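AT5G66160 protein (Arabidopsis thaliana, PDB 7BVW) probably acts as a vacuolar sorting receptor in the storage-vacuole pathway, and carries the zinc-binding RING-H2 domain described here, which functions as an E3 ligase. Local coordinates at residues F17-D21 against S22-K26; A52-L55 against N56-D59; D37-F40 against G41-L44. All coordinates share one frame; numbering follows the deposited sequence.

Interaction 1 of 3, residues F17-D21 against S22-K26. With ZN (zinc ion), chain E.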
loop_
_atom_site.group_PDB
_atom_site.type_symbol
_atom_site.label_atom_id
_atom_site.label_comp_id
_atom_site.label_asym_id
_atom_site.label_seq_id
_atom_site.Cartn_x
_atom_site.Cartn_y
_atom_site.Cartn_z
ATOM N N PHE A 17 -3.028 8.798 1.308
ATOM C CA PHE A 17 -2.589 10.094 1.803
ATOM C C PHE A 17 -1.409 10.569 0.967
ATOM O O PHE A 17 -0.809 9.804 0.205
ATOM C CB PHE A 17 -2.230 10.025 3.293
ATOM C CG PHE A 17 -1.174 9.007 3.623
ATOM C CD1 PHE A 17 -1.500 7.669 3.780
ATOM C CD2 PHE A 17 0.144 9.393 3.793
ATOM C CE1 PHE A 17 -0.529 6.735 4.088
ATOM C CE2 PHE A 17 1.117 8.464 4.103
ATOM C CZ PHE A 17 0.782 7.133 4.249
ATOM N N THR A 18 -1.082 11.852 1.115
ATOM C CA THR A 18 0.001 12.485 0.374
ATOM C C THR A 18 1.248 12.573 1.247
ATOM O O THR A 18 1.160 12.878 2.440
ATOM C CB THR A 18 -0.413 13.885 -0.098
ATOM O OG1 THR A 18 -1.532 13.787 -0.989
ATOM C CG2 THR A 18 0.735 14.575 -0.817
ATOM N N PHE A 19 2.407 12.297 0.649
ATOM C CA PHE A 19 3.676 12.346 1.374
ATOM C C PHE A 19 4.068 13.802 1.598
ATOM O O PHE A 19 4.620 14.456 0.712
ATOM C CB PHE A 19 4.760 11.595 0.608
ATOM C CG PHE A 19 6.032 11.404 1.390
ATOM C CD1 PHE A 19 6.177 10.328 2.255
ATOM C CD2 PHE A 19 7.082 12.300 1.266
ATOM C CE1 PHE A 19 7.344 10.152 2.977
ATOM C CE2 PHE A 19 8.249 12.127 1.983
ATOM C CZ PHE A 19 8.383 11.051 2.840
ATOM N N THR A 20 3.779 14.315 2.788
ATOM C CA THR A 20 4.137 15.669 3.188
ATOM C C THR A 20 4.941 15.618 4.485
ATOM O O THR A 20 5.323 14.545 4.960
ATOM C CB THR A 20 2.887 16.538 3.351
ATOM O OG1 THR A 20 1.967 15.890 4.240
ATOM C CG2 THR A 20 2.213 16.757 2.005
ATOM N N ASP A 21 5.194 16.802 5.057
ATOM C CA ASP A 21 5.940 16.877 6.310
ATOM C C ASP A 21 5.250 16.090 7.417
ATOM O O ASP A 21 5.912 15.468 8.257
ATOM C CB ASP A 21 6.116 18.334 6.730
ATOM C CG ASP A 21 7.051 19.097 5.814
ATOM O OD1 ASP A 21 7.942 18.462 5.217
ATOM O OD2 ASP A 21 6.896 20.332 5.698
ATOM N N SER A 22 3.917 16.102 7.430
ATOM C CA SER A 22 3.174 15.386 8.462
ATOM C C SER A 22 3.314 13.878 8.296
ATOM O O SER A 22 3.609 13.163 9.261
ATOM C CB SER A 22 1.704 15.804 8.423
ATOM O OG SER A 22 0.925 15.017 9.304
ATOM N N ALA A 23 3.109 13.374 7.079
ATOM C CA ALA A 23 3.198 11.938 6.844
ATOM C C ALA A 23 4.638 11.439 6.801
ATOM O O ALA A 23 4.855 10.224 6.890
ATOM C CB ALA A 23 2.486 11.574 5.539
ATOM N N HIS A 24 5.612 12.349 6.702
ATOM C CA HIS A 24 7.003 11.988 6.429
ATOM C C HIS A 24 7.497 10.865 7.337
ATOM O O HIS A 24 7.942 9.813 6.865
ATOM C CB HIS A 24 7.886 13.230 6.586
ATOM C CG HIS A 24 9.327 13.006 6.243
ATOM N ND1 HIS A 24 10.257 14.024 6.242
ATOM C CD2 HIS A 24 10.002 11.885 5.892
ATOM C CE1 HIS A 24 11.439 13.541 5.905
ATOM N NE2 HIS A 24 11.312 12.244 5.692
ATOM N N HIS A 25 7.432 11.078 8.647
ATOM C CA HIS A 25 8.035 10.162 9.605
ATOM C C HIS A 25 7.045 9.154 10.174
ATOM O O HIS A 25 7.386 8.432 11.116
ATOM C CB HIS A 25 8.702 10.958 10.726
ATOM C CG HIS A 25 9.771 11.886 10.239
ATOM N ND1 HIS A 25 10.979 11.435 9.751
ATOM C CD2 HIS A 25 9.807 13.235 10.145
ATOM C CE1 HIS A 25 11.717 12.468 9.387
ATOM N NE2 HIS A 25 11.030 13.573 9.618
ATOM N N LYS A 26 5.831 9.092 9.630
ATOM C CA LYS A 26 4.926 7.978 9.886
ATOM C C LYS A 26 5.031 6.917 8.799
ATOM O O LYS A 26 5.043 5.719 9.099
ATOM C CB LYS A 26 3.479 8.471 9.977
ATOM C CG LYS A 26 3.266 9.672 10.881
ATOM C CD LYS A 26 1.857 10.225 10.720
ATOM C CE LYS A 26 1.672 11.522 11.495
ATOM N NZ LYS A 26 0.338 12.142 11.242
HETATM ZN ZN ZN E . 13.241 11.311 5.587
HETATM O O HOH W 1 6.364 13.265 9.953
#
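Phe19 and His24 bring their rings together where the chain passes from strand 16-18 into helix 21-27. Phe19 CZ lies 3.6 Å from His24 CD2, and the two ring planes are 57° apart. This is an oblique aromatic pair. CG of Phe19 is anti to the backbone N (chi1 -170°), which brings the ring alongside His24, with CE1 and CZ near the CA of that residue. His24 carries its ring past Phe19 CZ, and its NE2 binds a zinc ion at 2.1 Å. Glu29 is the other protein ligand of this metal. His25 CE1 lies over the centre of one face of the His24 ring, 3.6 Å above the plane.

One residue earlier, Ala23 turns its methyl to the Phe17 ring, with CB 3.6 Å from Phe17 CD2. The same methyl lies against the carbonyl O of Thr18. His24 N makes two weak hydrogen bonds, to Thr20 O and to Asp21 O. A water takes the N-H of His25 and donates to Asp21 O, so it bridges the first turn.

Further out, Phe19 also meets the Tyr38 ring, and Phe17 packs on Leu44 and Leu46. Replacing Phe19 with an alanine would probably open a gap beside His24 CD2 and take away the aromatic neighbour that steadies the zinc-binding ring on that side. The arrangement is a strand-to-helix turn at an outer strand of the three-stranded sheet, bearing a zinc site additional to the two of the C3H2C3 RING finger.

Interaction 2 of 3, residues A52-L55 against N56-D59. With ZN (zinc ion), chain C.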
loop_
_atom_site.group_PDB
_atom_site.type_symbol
_atom_site.label_atom_id
_atom_site.label_comp_id
_atom_site.label_asym_id
_atom_site.label_seq_id
_atom_site.Cartn_x
_atom_site.Cartn_y
_atom_site.Cartn_z
ATOM N N ALA A 52 3.097 1.190 4.556
ATOM C CA ALA A 52 2.638 2.100 3.519
ATOM C C ALA A 52 3.482 1.947 2.261
ATOM O O ALA A 52 4.646 1.539 2.307
ATOM C CB ALA A 52 2.677 3.551 4.006
ATOM N N PHE A 53 2.870 2.277 1.126
ATOM C CA PHE A 53 3.528 2.154 -0.165
ATOM C C PHE A 53 3.067 3.286 -1.067
ATOM O O PHE A 53 2.099 3.988 -0.768
ATOM C CB PHE A 53 3.217 0.811 -0.841
ATOM C CG PHE A 53 3.445 -0.387 0.036
ATOM C CD1 PHE A 53 2.452 -0.840 0.889
ATOM C CD2 PHE A 53 4.644 -1.076 -0.011
ATOM C CE1 PHE A 53 2.660 -1.946 1.691
ATOM C CE2 PHE A 53 4.854 -2.182 0.789
ATOM C CZ PHE A 53 3.859 -2.619 1.641
ATOM N N HIS A 54 3.772 3.452 -2.184
ATOM C CA HIS A 54 3.222 4.203 -3.303
ATOM C C HIS A 54 1.851 3.640 -3.654
ATOM O O HIS A 54 1.672 2.421 -3.729
ATOM C CB HIS A 54 4.158 4.118 -4.516
ATOM C CG HIS A 54 5.328 5.051 -4.454
ATOM N ND1 HIS A 54 6.595 4.680 -4.848
ATOM C CD2 HIS A 54 5.416 6.345 -4.067
ATOM C CE1 HIS A 54 7.418 5.703 -4.695
ATOM N NE2 HIS A 54 6.727 6.725 -4.221
ATOM N N LEU A 55 0.879 4.535 -3.846
ATOM C CA LEU A 55 -0.479 4.098 -4.159
ATOM C C LEU A 55 -0.502 3.224 -5.409
ATOM O O LEU A 55 -1.115 2.151 -5.418
ATOM C CB LEU A 55 -1.393 5.313 -4.325
ATOM C CG LEU A 55 -2.867 5.052 -4.652
ATOM C CD1 LEU A 55 -3.735 6.055 -3.916
ATOM C CD2 LEU A 55 -3.139 5.124 -6.156
ATOM N N ASN A 56 0.178 3.661 -6.472
ATOM C CA ASN A 56 0.199 2.886 -7.710
ATOM C C ASN A 56 0.915 1.553 -7.527
ATOM O O ASN A 56 0.556 0.557 -8.164
ATOM C CB ASN A 56 0.861 3.694 -8.824
ATOM C CG ASN A 56 -0.074 4.708 -9.439
ATOM O OD1 ASN A 56 -1.293 4.555 -9.385
ATOM N ND2 ASN A 56 0.493 5.745 -10.042
ATOM N N CYS A 57 1.932 1.513 -6.664
ATOM C CA CYS A 57 2.703 0.286 -6.490
ATOM C C CYS A 57 1.885 -0.788 -5.781
ATOM O O CYS A 57 1.819 -1.934 -6.239
ATOM C CB CYS A 57 3.989 0.580 -5.719
ATOM S SG CYS A 57 5.217 1.487 -6.677
ATOM N N ILE A 58 1.249 -0.436 -4.660
ATOM C CA ILE A 58 0.504 -1.431 -3.896
ATOM C C ILE A 58 -0.786 -1.815 -4.612
ATOM O O ILE A 58 -1.232 -2.968 -4.519
ATOM C CB ILE A 58 0.240 -0.923 -2.463
ATOM C CG1 ILE A 58 -0.344 -2.040 -1.592
ATOM C CG2 ILE A 58 -0.678 0.298 -2.472
ATOM C CD1 ILE A 58 0.580 -3.239 -1.457
ATOM N N ASP A 59 -1.400 -0.876 -5.339
ATOM C CA ASP A 59 -2.581 -1.208 -6.130
ATOM C C ASP A 59 -2.253 -2.275 -7.166
ATOM O O ASP A 59 -3.011 -3.234 -7.353
ATOM C CB ASP A 59 -3.135 0.046 -6.807
ATOM C CG ASP A 59 -3.878 0.949 -5.844
ATOM O OD1 ASP A 59 -3.885 0.654 -4.629
ATOM O OD2 ASP A 59 -4.464 1.952 -6.305
HETATM ZN ZN ZN C . 6.698 2.416 -5.097
#
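His54 and Cys57 hold one zinc ion between them. His54 binds it through ND1 at 2.3 Å, and Cys57 through SG at 2.4 Å. Cys31 and Cys34 complete the site. The sulfur of Cys57 sits at the edge of the His54 ring, near its plane. In His54 a chi2 of 139° turns ND1, not CD2, to the metal. NE2, on the far side of the ring, is hydrogen-bonded to Glu42 OE1, so a second-shell carboxylate helps hold the ring's rotation.

His54 is also the N-cap residue of helix 55-65. Its carbonyl O accepts from Ile58 N at 3.0 Å, and the bond is nearly straight at 171°. Asp59 N donates to Leu55 O in the next bond along the helix.

This is the RING-H2 arrangement. The second histidine ends a strand, and the cysteine three residues on lies in the first turn of the central helix, so metal and helix start are built together.

Away from this metal, Ile58 CD1 rests over one face of the Phe53 ring, a CH-pi contact 4.2 Å from the centroid. Nearer the backbone, Ile58 CB meets Phe53 CB at 3.8 Å. Ile33, Leu47 and Val71 also touch Phe53. Leu55 CD2 runs up to Asp59 OD2 at 3.4 Å, while Asp59 OD1 forms a salt bridge with Arg45 NE.

Interaction 3 of 3, residues D37-F40 against G41-L44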
loop_
_atom_site.group_PDB
_atom_site.type_symbol
_atom_site.label_atom_id
_atom_site.label_comp_id
_atom_site.label_asym_id
_atom_site.label_seq_id
_atom_site.Cartn_x
_atom_site.Cartn_y
_atom_site.Cartn_z
ATOM N N ASP A 37 12.847 6.205 -3.021
ATOM C CA ASP A 37 12.518 7.029 -1.866
ATOM C C ASP A 37 11.312 7.904 -2.173
ATOM O O ASP A 37 11.188 8.454 -3.270
ATOM C CB ASP A 37 13.708 7.903 -1.467
ATOM C CG ASP A 37 14.921 7.089 -1.061
ATOM O OD1 ASP A 37 14.738 5.938 -0.614
ATOM O OD2 ASP A 37 16.055 7.599 -1.186
ATOM N N TYR A 38 10.414 8.027 -1.197
ATOM C CA TYR A 38 9.245 8.877 -1.375
ATOM C C TYR A 38 9.667 10.318 -1.633
ATOM O O TYR A 38 10.630 10.818 -1.046
ATOM C CB TYR A 38 8.334 8.818 -0.144
ATOM C CG TYR A 38 7.753 7.454 0.171
ATOM C CD1 TYR A 38 6.961 6.774 -0.750
ATOM C CD2 TYR A 38 7.972 6.857 1.407
ATOM C CE1 TYR A 38 6.421 5.526 -0.451
ATOM C CE2 TYR A 38 7.436 5.615 1.714
ATOM C CZ TYR A 38 6.661 4.956 0.783
ATOM O OH TYR A 38 6.127 3.724 1.092
ATOM N N ARG A 39 8.944 10.980 -2.530
ATOM C CA ARG A 39 9.155 12.387 -2.829
ATOM C C ARG A 39 7.958 13.195 -2.346
ATOM O O ARG A 39 6.836 12.687 -2.271
ATOM C CB ARG A 39 9.372 12.610 -4.330
ATOM C CG ARG A 39 10.659 12.003 -4.882
ATOM C CD ARG A 39 10.921 12.473 -6.308
ATOM N NE ARG A 39 12.206 12.006 -6.827
ATOM C CZ ARG A 39 12.353 10.989 -7.672
ATOM N NH1 ARG A 39 13.565 10.641 -8.084
ATOM N NH2 ARG A 39 11.292 10.323 -8.109
ATOM N N PHE A 40 8.213 14.458 -2.012
ATOM C CA PHE A 40 7.163 15.334 -1.508
ATOM C C PHE A 40 6.018 15.432 -2.509
ATOM O O PHE A 40 6.234 15.697 -3.695
ATOM C CB PHE A 40 7.732 16.724 -1.216
ATOM C CG PHE A 40 6.680 17.764 -0.936
ATOM C CD1 PHE A 40 6.162 17.918 0.339
ATOM C CD2 PHE A 40 6.213 18.590 -1.948
ATOM C CE1 PHE A 40 5.195 18.872 0.597
ATOM C CE2 PHE A 40 5.245 19.543 -1.694
ATOM C CZ PHE A 40 4.738 19.685 -0.421
ATOM N N GLY A 41 4.797 15.216 -2.026
ATOM C CA GLY A 41 3.615 15.315 -2.851
ATOM C C GLY A 41 3.139 14.013 -3.457
ATOM O O GLY A 41 2.065 13.994 -4.071
ATOM N N GLU A 42 3.896 12.928 -3.312
ATOM C CA GLU A 42 3.473 11.658 -3.873
ATOM C C GLU A 42 2.270 11.103 -3.115
ATOM O O GLU A 42 2.010 11.449 -1.960
ATOM C CB GLU A 42 4.617 10.650 -3.844
ATOM C CG GLU A 42 5.716 10.934 -4.842
ATOM C CD GLU A 42 6.820 9.903 -4.785
ATOM O OE1 GLU A 42 6.942 9.223 -3.746
ATOM O OE2 GLU A 42 7.557 9.774 -5.783
ATOM N N SER A 43 1.538 10.221 -3.788
ATOM C CA SER A 43 0.356 9.583 -3.226
ATOM C C SER A 43 0.725 8.212 -2.677
ATOM O O SER A 43 1.342 7.403 -3.377
ATOM C CB SER A 43 -0.746 9.446 -4.279
ATOM O OG SER A 43 -1.279 10.713 -4.632
ATOM N N LEU A 44 0.350 7.958 -1.427
ATOM C CA LEU A 44 0.644 6.703 -0.758
ATOM C C LEU A 44 -0.646 6.036 -0.301
ATOM O O LEU A 44 -1.697 6.673 -0.193
ATOM C CB LEU A 44 1.567 6.912 0.451
ATOM C CG LEU A 44 3.083 6.922 0.234
ATOM C CD1 LEU A 44 3.530 8.109 -0.598
ATOM C CD2 LEU A 44 3.782 6.918 1.579
HETATM O O HOH W 2 9.518 8.281 -5.526
#
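Tyr38 lays one ring face against Leu44 and turns an edge to Glu42. Leu44 CD2 sits over the face, 3.7 Å from the ring centroid and 16° off the normal, as a CH-pi contact. It is offset toward the rim, with Tyr38 CZ at 3.6 Å. Leu44 CD1 touches Tyr38 CD1. Glu42 OE1 lies in the ring plane, 3.9 Å from Tyr38 CD1. The carboxylate stands almost square to the ring, with the planes 86° apart.

The Glu42 chain, extended beyond CG, reaches across the turn to the N of Arg39. OE1 accepts the backbone N-H of Arg39 at 2.9 Å. The donor comes from above the carboxylate plane. In return, Glu42 N donates to Arg39 O at 3.1 Å and closes a type II beta turn. Gly41 takes a positive phi, 94°, where a side chain would clash with Phe40 O. The Arg39 guanidinium stands nearly square to the carboxylate, with NH2 and Glu42 OE2 too far apart for a salt bridge. A water donates to both Glu42 OE2 and Asp37 O.

Glu42 OE1 is also the partner of the zinc ligand His54. One oxygen therefore holds the loop backbone and a zinc ligand together. Its negative charge would be expected to polarise the His54 ring and strengthen its hold on the metal.

From the N terminus, interaction 1 comes first and closes the turn between strand 16-18 and helix 21-27. Interaction 3 follows and closes the loop that leads into strand 43-46. Interaction 2 comes last, where strand 52-54 passes into helix 55-65. The three lie in series, and none nests in or crosses another. The antiparallel sheet joins them, with strand 43-46 in the middle. Backbone bonds from Phe17 O to Leu44 N and from Phe19 N to Glu42 O probably tie interaction 1 to interaction 3. Leu55 N to Ser43 O probably does the same for interactions 2 and 3. Phe17 CZ also packs on Ala52 CB, joining interactions 1 and 2.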